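PDB 4H0A: uncharacterized protein from Staphylococcus aureus subsp. aureus, which is of unknown function but belongs to the CAP superfamily of cysteine-rich secretory proteins, carrying a CAP-associated N-terminal region ahead of its CAP family sequence. Local coordinates for residues A[153-158]-A[168-174]; A[114-120]-A[146-150]. One frame throughout, in Å; residues are numbered along the deposited sequence.

How the contacts relate
Neighbouring strands of one sheet can meet quite different partners, and this pair of contacts illustrates the point. Both lie within the CAP-associated N-terminal region, on the same side of the chain's centre, with their own centres about 11 Å apart. Contact 2 comes first along the chain and closes at residue 150; contact 1 opens at residue 153, so the two run in series. Strands 145-150, 153-159 and 166-172 are the last three strands at one end of a seven-stranded antiparallel sheet: contact 1 pairs 153-159 with 166-172, whereas contact 2 brings a loop against outermost strand 145-150. The shared seam joins them, with Ala155 N 2.8 Å from Ile148 O and Val157 N 2.9 Å from Thr146 O.

Contact 1 (A[153-158]-A[168-174]); sequences IYAQVY and SVRFLTK. With EDO (1,2-ethanediol), chain C.
An antiparallel strand pair is specified first by its backbone. Residues 153-158 and 168-172 are extended, their axes 4.6 Å apart at closest approach and their directions 163° apart. Tyr154-Leu172, Gln156-Arg170 and Tyr158-Ser168 are hydrogen-bonded pairs, alternating with the non-hydrogen-bonded pairs Ala155-Phe171 (CA-CA 4.3 Å) and Val157-Val169. The bonds are Tyr154 N to Leu172 O (2.9 Å), Leu172 N to Tyr154 O (2.8 Å), Gln156 N to Arg170 O (2.8 Å), Arg170 N to Gln156 O (2.9 Å) and Tyr158 N to Ser168 O (3.0 Å). This is the beta hairpin of strands 153-159 and 166-172, set between strands 145-150 and 89-96 in a seven-stranded antiparallel sheet.

Polar side chains meet on the face bearing Tyr154, Gln156 and Tyr158. Gln156 (chi1 m, chi2 t) places OE1 2.9 Å from both Arg170 NE and Arg170 NH2, accepting a forked hydrogen bond. Arg170 (t, t, p) also forms a salt bridge with Asp281, beside helix 282-290, while its NH1 donates to O1 of a 1,2-ethanediol (3.0 Å), probably from the crystallisation liquor.

Apolar contacts dominate the other face. Ala155 CB makes an off-centre CH-pi contact with the Phe171 ring (chi1 m), 4.2 Å from its centroid, and approaches Val169 CG1 at 4.2 Å; Ile153 CD1 reaches Phe171 CD2 at 4.1 Å.

Contact 2 (A[114-120]-A[146-150]); sequences IFNHTSI and TLIKY
A loop can pack on a sheet mainly through side chains, with no direct hydrogen bond between the two, and Ile148 is central to such a case. It sits in strand 145-150 with chi1 m and chi2 t, so that its CD1 lies 3.6 Å from Ile114 CG2 and its CG2 3.6 Å from Thr118 CG2. Thr146, pointing toward the loop with chi1 m, offers CG2 to Ile120 CG1 at 3.8 Å and to the edge of the Phe115 ring at CE1, 4.1 Å away; its OG1 bonds instead to Leu142 O. Ile120 (chi1 m, chi2 p) meets this strand again through CG1, 4.0 Å from Ile148 CG1, with its CA 5.8 Å from that of Ile148.

Ile114 to His117 form a type I turn, after which the backbone extends through Thr118-Ile120. Thr118 OG1 donates to Ile114 O (2.7 Å), tying the turn to the extended part, and accepts from a water 3.0 Å away that also lies 3.2 Å from Tyr150 OH. Asn34 bonds to Ser119 N and Lys149 O, bridging both segments. The result is a loop between strands 89-96 and 125-128 packed against the outermost strand of an antiparallel sheet.

Contact 1 (A[153-158]-A[168-174])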
ATOM      1  N   ILE A 153      10.103   1.643  17.204  1.00 54.09           N
ATOM      2  CA  ILE A 153       9.606   1.506  15.827  1.00 51.19           C
ATOM      3  C   ILE A 153       8.206   2.098  15.724  1.00 55.57           C
ATOM      4  O   ILE A 153       7.631   2.532  16.733  1.00 56.69           O
ATOM      5  CB  ILE A 153       9.660   0.034  15.325  1.00 51.87           C
ATOM      6  CG1 ILE A 153       8.775  -0.921  16.166  1.00 52.55           C
ATOM      7  CG2 ILE A 153      11.110  -0.442  15.302  1.00 52.28           C
ATOM      8  CD1 ILE A 153       8.460  -2.234  15.443  1.00 56.91           C
ATOM      9  N   TYR A 154       7.672   2.144  14.490  1.00 49.69           N
ATOM     10  CA  TYR A 154       6.360   2.701  14.220  1.00 49.91           C
ATOM     11  C   TYR A 154       5.460   1.693  13.561  1.00 51.30           C
ATOM     12  O   TYR A 154       5.919   0.688  13.006  1.00 48.44           O
ATOM     13  CB  TYR A 154       6.487   3.937  13.318  1.00 51.99           C
ATOM     14  CG  TYR A 154       7.187   5.087  14.003  1.00 56.75           C
ATOM     15  CD1 TYR A 154       8.574   5.146  14.066  1.00 59.53           C
ATOM     16  CD2 TYR A 154       6.463   6.085  14.642  1.00 59.67           C
ATOM     17  CE1 TYR A 154       9.225   6.188  14.722  1.00 63.37           C
ATOM     18  CE2 TYR A 154       7.104   7.135  15.299  1.00 63.27           C
ATOM     19  CZ  TYR A 154       8.488   7.178  15.346  1.00 68.99           C
ATOM     20  OH  TYR A 154       9.153   8.193  15.992  1.00 72.03           O
ATOM     21  N   ALA A 155       4.168   1.972  13.616  1.00 49.36           N
ATOM     22  CA  ALA A 155       3.156   1.177  12.941  1.00 46.77           C
ATOM     23  C   ALA A 155       2.171   2.098  12.284  1.00 50.28           C
ATOM     24  O   ALA A 155       1.749   3.082  12.896  1.00 51.91           O
ATOM     25  CB  ALA A 155       2.435   0.258  13.913  1.00 48.23           C
ATOM     26  N   GLN A 156       1.840   1.811  11.031  1.00 45.66           N
ATOM     27  CA  GLN A 156       0.779   2.482  10.299  1.00 45.14           C
ATOM     28  C   GLN A 156      -0.386   1.521  10.316  1.00 46.12           C
ATOM     29  O   GLN A 156      -0.235   0.399   9.826  1.00 42.80           O
ATOM     30  CB  GLN A 156       1.201   2.816   8.876  1.00 44.62           C
ATOM     31  CG  GLN A 156       2.381   3.769   8.793  1.00 45.55           C
ATOM     32  CD  GLN A 156       2.584   4.118   7.354  1.00 53.49           C
ATOM     33  OE1 GLN A 156       3.252   3.392   6.617  1.00 46.12           O
ATOM     34  NE2 GLN A 156       1.836   5.097   6.874  1.00 46.28           N
ATOM     35  N   VAL A 157      -1.503   1.904  10.943  1.00 44.84           N
ATOM     36  CA  VAL A 157      -2.690   1.066  11.053  1.00 44.00           C
ATOM     37  C   VAL A 157      -3.708   1.551  10.035  1.00 47.90           C
ATOM     38  O   VAL A 157      -4.237   2.652  10.179  1.00 48.68           O
ATOM     39  CB  VAL A 157      -3.262   1.100  12.492  1.00 49.04           C
ATOM     40  CG1 VAL A 157      -4.409   0.100  12.643  1.00 48.37           C
ATOM     41  CG2 VAL A 157      -2.160   0.825  13.509  1.00 49.18           C
ATOM     42  N   TYR A 158      -3.994   0.729   9.022  1.00 42.43           N
ATOM     43  CA  TYR A 158      -4.932   1.077   7.958  1.00 42.76           C
ATOM     44  C   TYR A 158      -6.324   0.624   8.309  1.00 49.60           C
ATOM     45  O   TYR A 158      -6.520  -0.565   8.545  1.00 47.77           O
ATOM     46  CB  TYR A 158      -4.496   0.433   6.642  1.00 40.96           C
ATOM     47  CG  TYR A 158      -3.141   0.919   6.186  1.00 41.46           C
ATOM     48  CD1 TYR A 158      -2.990   2.165   5.595  1.00 44.78           C
ATOM     49  CD2 TYR A 158      -1.999   0.146   6.377  1.00 40.42           C
ATOM     50  CE1 TYR A 158      -1.742   2.622   5.174  1.00 46.48           C
ATOM     51  CE2 TYR A 158      -0.745   0.595   5.971  1.00 40.58           C
ATOM     52  CZ  TYR A 158      -0.621   1.826   5.351  1.00 48.79           C
ATOM     53  OH  TYR A 158       0.619   2.246   4.939  1.00 44.13           O
ATOM     54  N   SER A 168      -5.124  -3.680   7.599  1.00 40.80           N
ATOM     55  CA  SER A 168      -3.735  -4.089   7.467  1.00 37.83           C
ATOM     56  C   SER A 168      -2.871  -3.249   8.391  1.00 41.44           C
ATOM     57  O   SER A 168      -3.329  -2.218   8.891  1.00 43.17           O
ATOM     58  CB  SER A 168      -3.296  -3.906   6.011  1.00 40.18           C
ATOM     59  OG  SER A 168      -3.542  -2.588   5.548  1.00 43.55           O
ATOM     60  N   VAL A 169      -1.651  -3.703   8.663  1.00 37.49           N
ATOM     61  CA  VAL A 169      -0.709  -2.960   9.507  1.00 38.14           C
ATOM     62  C   VAL A 169       0.653  -2.990   8.854  1.00 41.92           C
ATOM     63  O   VAL A 169       1.061  -4.036   8.343  1.00 40.48           O
ATOM     64  CB  VAL A 169      -0.624  -3.514  10.953  1.00 42.48           C
ATOM     65  CG1 VAL A 169       0.362  -2.698  11.799  1.00 42.89           C
ATOM     66  CG2 VAL A 169      -2.001  -3.562  11.612  1.00 44.05           C
ATOM     67  N   ARG A 170       1.370  -1.863   8.885  1.00 38.28           N
ATOM     68  CA  ARG A 170       2.746  -1.820   8.420  1.00 36.26           C
ATOM     69  C   ARG A 170       3.606  -1.397   9.578  1.00 40.76           C
ATOM     70  O   ARG A 170       3.434  -0.282  10.070  1.00 41.50           O
ATOM     71  CB  ARG A 170       2.964  -0.884   7.216  1.00 36.99           C
ATOM     72  CG  ARG A 170       4.468  -0.696   6.886  1.00 39.18           C
ATOM     73  CD  ARG A 170       4.700  -0.289   5.452  1.00 40.86           C
ATOM     74  NE  ARG A 170       4.134   1.027   5.166  1.00 41.22           N
ATOM     75  CZ  ARG A 170       3.983   1.533   3.946  1.00 46.38           C
ATOM     76  NH1 ARG A 170       4.382   0.846   2.878  1.00 36.99           N
ATOM     77  NH2 ARG A 170       3.445   2.732   3.782  1.00 37.42           N
ATOM     78  N   PHE A 171       4.497  -2.289  10.050  1.00 36.78           N
ATOM     79  CA  PHE A 171       5.464  -1.937  11.092  1.00 37.56           C
ATOM     80  C   PHE A 171       6.708  -1.479  10.364  1.00 41.74           C
ATOM     81  O   PHE A 171       7.117  -2.162   9.421  1.00 40.25           O
ATOM     82  CB  PHE A 171       5.752  -3.111  12.024  1.00 39.68           C
ATOM     83  CG  PHE A 171       4.630  -3.407  12.990  1.00 43.16           C
ATOM     84  CD1 PHE A 171       3.638  -4.317  12.664  1.00 45.04           C
ATOM     85  CD2 PHE A 171       4.609  -2.830  14.256  1.00 46.97           C
ATOM     86  CE1 PHE A 171       2.628  -4.625  13.574  1.00 47.48           C
ATOM     87  CE2 PHE A 171       3.599  -3.139  15.164  1.00 51.62           C
ATOM     88  CZ  PHE A 171       2.613  -4.031  14.817  1.00 49.08           C
ATOM     89  N   LEU A 172       7.302  -0.340  10.746  1.00 39.15           N
ATOM     90  CA  LEU A 172       8.486   0.148  10.036  1.00 39.47           C
ATOM     91  C   LEU A 172       9.343   1.071  10.892  1.00 45.12           C
ATOM     92  O   LEU A 172       8.886   1.606  11.900  1.00 45.10           O
ATOM     93  CB  LEU A 172       8.093   0.859   8.717  1.00 38.96           C
ATOM     94  CG  LEU A 172       7.467   2.277   8.775  1.00 44.75           C
ATOM     95  CD1 LEU A 172       7.121   2.752   7.371  1.00 43.57           C
ATOM     96  CD2 LEU A 172       6.205   2.317   9.646  1.00 49.37           C
ATOM     97  N   THR A 173      10.604   1.243  10.476  1.00 43.65           N
ATOM     98  CA  THR A 173      11.538   2.115  11.182  1.00 45.32           C
ATOM     99  C   THR A 173      11.322   3.559  10.771  1.00 49.58           C
ATOM    100  O   THR A 173      10.720   3.834   9.734  1.00 47.42           O
ATOM    101  CB  THR A 173      12.988   1.710  10.902  1.00 49.43           C
ATOM    102  OG1 THR A 173      13.268   1.937   9.522  1.00 44.41           O
ATOM    103  CG2 THR A 173      13.272   0.259  11.269  1.00 50.67           C
ATOM    104  N   LYS A 174      11.855   4.481  11.565  1.00 49.04           N
ATOM    105  CA  LYS A 174      11.795   5.904  11.247  1.00 50.46           C
ATOM    106  C   LYS A 174      12.496   6.241   9.894  1.00 53.08           C
ATOM    107  O   LYS A 174      12.018   7.117   9.173  1.00 52.10           O
ATOM    108  CB  LYS A 174      12.403   6.738  12.380  1.00 54.89           C
ATOM    109  CG  LYS A 174      13.865   6.466  12.712  1.00 60.54           C
ATOM    110  CD  LYS A 174      14.240   7.201  14.020  1.00 66.50           C
ATOM    111  CE  LYS A 174      15.637   6.880  14.485  1.00 70.28           C
ATOM    112  NZ  LYS A 174      16.675   7.512  13.637  1.00 73.98           N
TER
HETATM  113  C1  EDO C 401       5.599  -1.815   1.009  1.00 40.59           C
HETATM  114  O1  EDO C 401       5.456  -1.886   2.416  1.00 35.22           O
HETATM  115  C2  EDO C 401       7.074  -1.392   0.784  1.00 43.37           C
HETATM  116  O2  EDO C 401       7.341  -1.229  -0.589  1.00 44.16           O

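Contact 2 (A[114-120]-A[146-150])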
ATOM      1  N   ILE A 114      -8.402   1.010  19.341  1.00 76.30           N
ATOM      2  CA  ILE A 114      -6.957   1.274  19.390  1.00 75.14           C
ATOM      3  C   ILE A 114      -6.662   2.407  20.371  1.00 84.81           C
ATOM      4  O   ILE A 114      -5.849   2.252  21.277  1.00 85.63           O
ATOM      5  CB  ILE A 114      -6.422   1.611  17.973  1.00 74.75           C
ATOM      6  CG1 ILE A 114      -6.487   0.365  17.071  1.00 72.28           C
ATOM      7  CG2 ILE A 114      -4.989   2.162  18.036  1.00 74.69           C
ATOM      8  CD1 ILE A 114      -6.506   0.670  15.614  1.00 74.46           C
ATOM      9  N   PHE A 115      -7.374   3.509  20.219  1.00 85.13           N
ATOM     10  CA  PHE A 115      -7.168   4.711  21.018  1.00 89.18           C
ATOM     11  C   PHE A 115      -7.518   4.584  22.525  1.00 95.43           C
ATOM     12  O   PHE A 115      -7.027   5.406  23.300  1.00 97.24           O
ATOM     13  CB  PHE A 115      -7.986   5.882  20.437  1.00 93.26           C
ATOM     14  CG  PHE A 115      -8.108   5.907  18.929  1.00 92.72           C
ATOM     15  CD1 PHE A 115      -6.979   5.982  18.127  1.00 93.94           C
ATOM     16  CD2 PHE A 115      -9.350   5.855  18.317  1.00 95.40           C
ATOM     17  CE1 PHE A 115      -7.089   5.996  16.736  1.00 93.19           C
ATOM     18  CE2 PHE A 115      -9.460   5.866  16.928  1.00 96.50           C
ATOM     19  CZ  PHE A 115      -8.327   5.927  16.146  1.00 92.67           C
ATOM     20  N   ASN A 116      -8.345   3.609  22.945  1.00 92.14           N
ATOM     21  CA  ASN A 116      -8.745   3.521  24.362  1.00 94.95           C
ATOM     22  C   ASN A 116      -7.569   3.284  25.330  1.00 96.90           C
ATOM     23  O   ASN A 116      -7.645   3.734  26.477  1.00100.26           O
ATOM     24  CB  ASN A 116      -9.823   2.453  24.600  1.00 98.19           C
ATOM     25  CG  ASN A 116      -9.440   1.021  24.396  1.00130.32           C
ATOM     26  OD1 ASN A 116      -8.291   0.681  24.085  1.00125.83           O
ATOM     27  ND2 ASN A 116     -10.429   0.137  24.551  1.00125.68           N
ATOM     28  N   HIS A 117      -6.509   2.576  24.885  1.00 88.05           N
ATOM     29  CA  HIS A 117      -5.360   2.265  25.739  1.00 87.43           C
ATOM     30  C   HIS A 117      -4.011   2.427  25.005  1.00 85.61           C
ATOM     31  O   HIS A 117      -3.043   1.768  25.393  1.00 84.45           O
ATOM     32  CB  HIS A 117      -5.495   0.823  26.269  1.00 88.06           C
ATOM     33  N   THR A 118      -3.930   3.308  23.976  1.00 79.15           N
ATOM     34  CA  THR A 118      -2.688   3.504  23.204  1.00 75.60           C
ATOM     35  C   THR A 118      -2.349   4.988  23.045  1.00 79.69           C
ATOM     36  O   THR A 118      -3.188   5.774  22.609  1.00 79.54           O
ATOM     37  CB  THR A 118      -2.802   2.851  21.808  1.00 73.46           C
ATOM     38  OG1 THR A 118      -3.364   1.548  21.943  1.00 70.61           O
ATOM     39  CG2 THR A 118      -1.454   2.727  21.095  1.00 67.34           C
ATOM     40  N   SER A 119      -1.093   5.347  23.335  1.00 76.67           N
ATOM     41  CA  SER A 119      -0.591   6.715  23.184  1.00 77.65           C
ATOM     42  C   SER A 119      -0.444   7.057  21.703  1.00 79.24           C
ATOM     43  O   SER A 119       0.287   6.359  20.996  1.00 74.70           O
ATOM     44  CB  SER A 119       0.758   6.860  23.893  1.00 82.39           C
ATOM     45  OG  SER A 119       1.349   8.135  23.694  1.00 91.46           O
ATOM     46  N   ILE A 120      -1.175   8.079  21.220  1.00 77.76           N
ATOM     47  CA  ILE A 120      -1.082   8.518  19.823  1.00 76.18           C
ATOM     48  C   ILE A 120      -0.712   9.997  19.840  1.00 80.19           C
ATOM     49  O   ILE A 120      -1.317  10.758  20.588  1.00 82.40           O
ATOM     50  CB  ILE A 120      -2.384   8.217  19.003  1.00 78.91           C
ATOM     51  CG1 ILE A 120      -2.365   6.765  18.455  1.00 75.76           C
ATOM     52  CG2 ILE A 120      -2.560   9.201  17.814  1.00 80.92           C
ATOM     53  CD1 ILE A 120      -2.883   5.689  19.369  1.00 83.20           C
ATOM     54  N   THR A 146      -3.529   5.613  11.069  1.00 56.55           N
ATOM     55  CA  THR A 146      -2.929   5.980  12.352  1.00 57.20           C
ATOM     56  C   THR A 146      -1.459   5.619  12.437  1.00 58.24           C
ATOM     57  O   THR A 146      -1.107   4.473  12.187  1.00 54.72           O
ATOM     58  CB  THR A 146      -3.676   5.313  13.506  1.00 64.52           C
ATOM     59  OG1 THR A 146      -5.064   5.279  13.180  1.00 66.02           O
ATOM     60  CG2 THR A 146      -3.447   6.033  14.845  1.00 63.66           C
ATOM     61  N   LEU A 147      -0.609   6.599  12.795  1.00 55.57           N
ATOM     62  CA  LEU A 147       0.824   6.380  12.996  1.00 53.42           C
ATOM     63  C   LEU A 147       1.028   6.201  14.489  1.00 59.77           C
ATOM     64  O   LEU A 147       0.686   7.108  15.246  1.00 62.53           O
ATOM     65  CB  LEU A 147       1.641   7.554  12.454  1.00 53.72           C
ATOM     66  CG  LEU A 147       3.167   7.433  12.567  1.00 56.33           C
ATOM     67  CD1 LEU A 147       3.691   6.191  11.818  1.00 52.72           C
ATOM     68  CD2 LEU A 147       3.848   8.673  12.014  1.00 57.80           C
ATOM     69  N   ILE A 148       1.508   5.029  14.927  1.00 54.13           N
ATOM     70  CA  ILE A 148       1.682   4.736  16.355  1.00 55.14           C
ATOM     71  C   ILE A 148       3.126   4.387  16.616  1.00 59.16           C
ATOM     72  O   ILE A 148       3.687   3.605  15.860  1.00 56.33           O
ATOM     73  CB  ILE A 148       0.747   3.577  16.818  1.00 57.21           C
ATOM     74  CG1 ILE A 148      -0.720   3.822  16.385  1.00 58.24           C
ATOM     75  CG2 ILE A 148       0.840   3.391  18.343  1.00 58.73           C
ATOM     76  CD1 ILE A 148      -1.678   2.664  16.631  1.00 57.54           C
ATOM     77  N   LYS A 149       3.719   4.919  17.703  1.00 58.06           N
ATOM     78  CA  LYS A 149       5.091   4.575  18.054  1.00 57.71           C
ATOM     79  C   LYS A 149       5.043   3.436  19.067  1.00 61.65           C
ATOM     80  O   LYS A 149       4.407   3.579  20.106  1.00 62.55           O
ATOM     81  CB  LYS A 149       5.842   5.794  18.612  1.00 62.43           C
ATOM     82  CG  LYS A 149       7.344   5.569  18.750  1.00 68.80           C
ATOM     83  CD  LYS A 149       8.081   6.844  19.150  1.00 78.44           C
ATOM     84  CE  LYS A 149       9.559   6.607  19.363  1.00 85.17           C
ATOM     85  NZ  LYS A 149      10.301   7.874  19.589  1.00101.00           N
ATOM     86  N   TYR A 150       5.659   2.292  18.738  1.00 57.22           N
ATOM     87  CA  TYR A 150       5.763   1.120  19.614  1.00 56.85           C
ATOM     88  C   TYR A 150       7.228   0.920  19.913  1.00 62.29           C
ATOM     89  O   TYR A 150       7.973   0.480  19.034  1.00 60.35           O
ATOM     90  CB  TYR A 150       5.174  -0.130  18.943  1.00 54.33           C
ATOM     91  CG  TYR A 150       3.668  -0.104  18.825  1.00 54.81           C
ATOM     92  CD1 TYR A 150       2.858  -0.162  19.953  1.00 58.71           C
ATOM     93  CD2 TYR A 150       3.049  -0.065  17.583  1.00 53.44           C
ATOM     94  CE1 TYR A 150       1.472  -0.135  19.853  1.00 57.58           C
ATOM     95  CE2 TYR A 150       1.662  -0.066  17.468  1.00 54.14           C
ATOM     96  CZ  TYR A 150       0.876  -0.115  18.605  1.00 60.61           C
ATOM     97  OH  TYR A 150      -0.494  -0.109  18.500  1.00 57.68           O
TER
HETATM   98  O   HOH W   1      -1.588  -0.828  21.450  1.00 63.94           O
HETATM   99  O   HOH W   2       2.133   7.862  18.501  1.00 40.23           O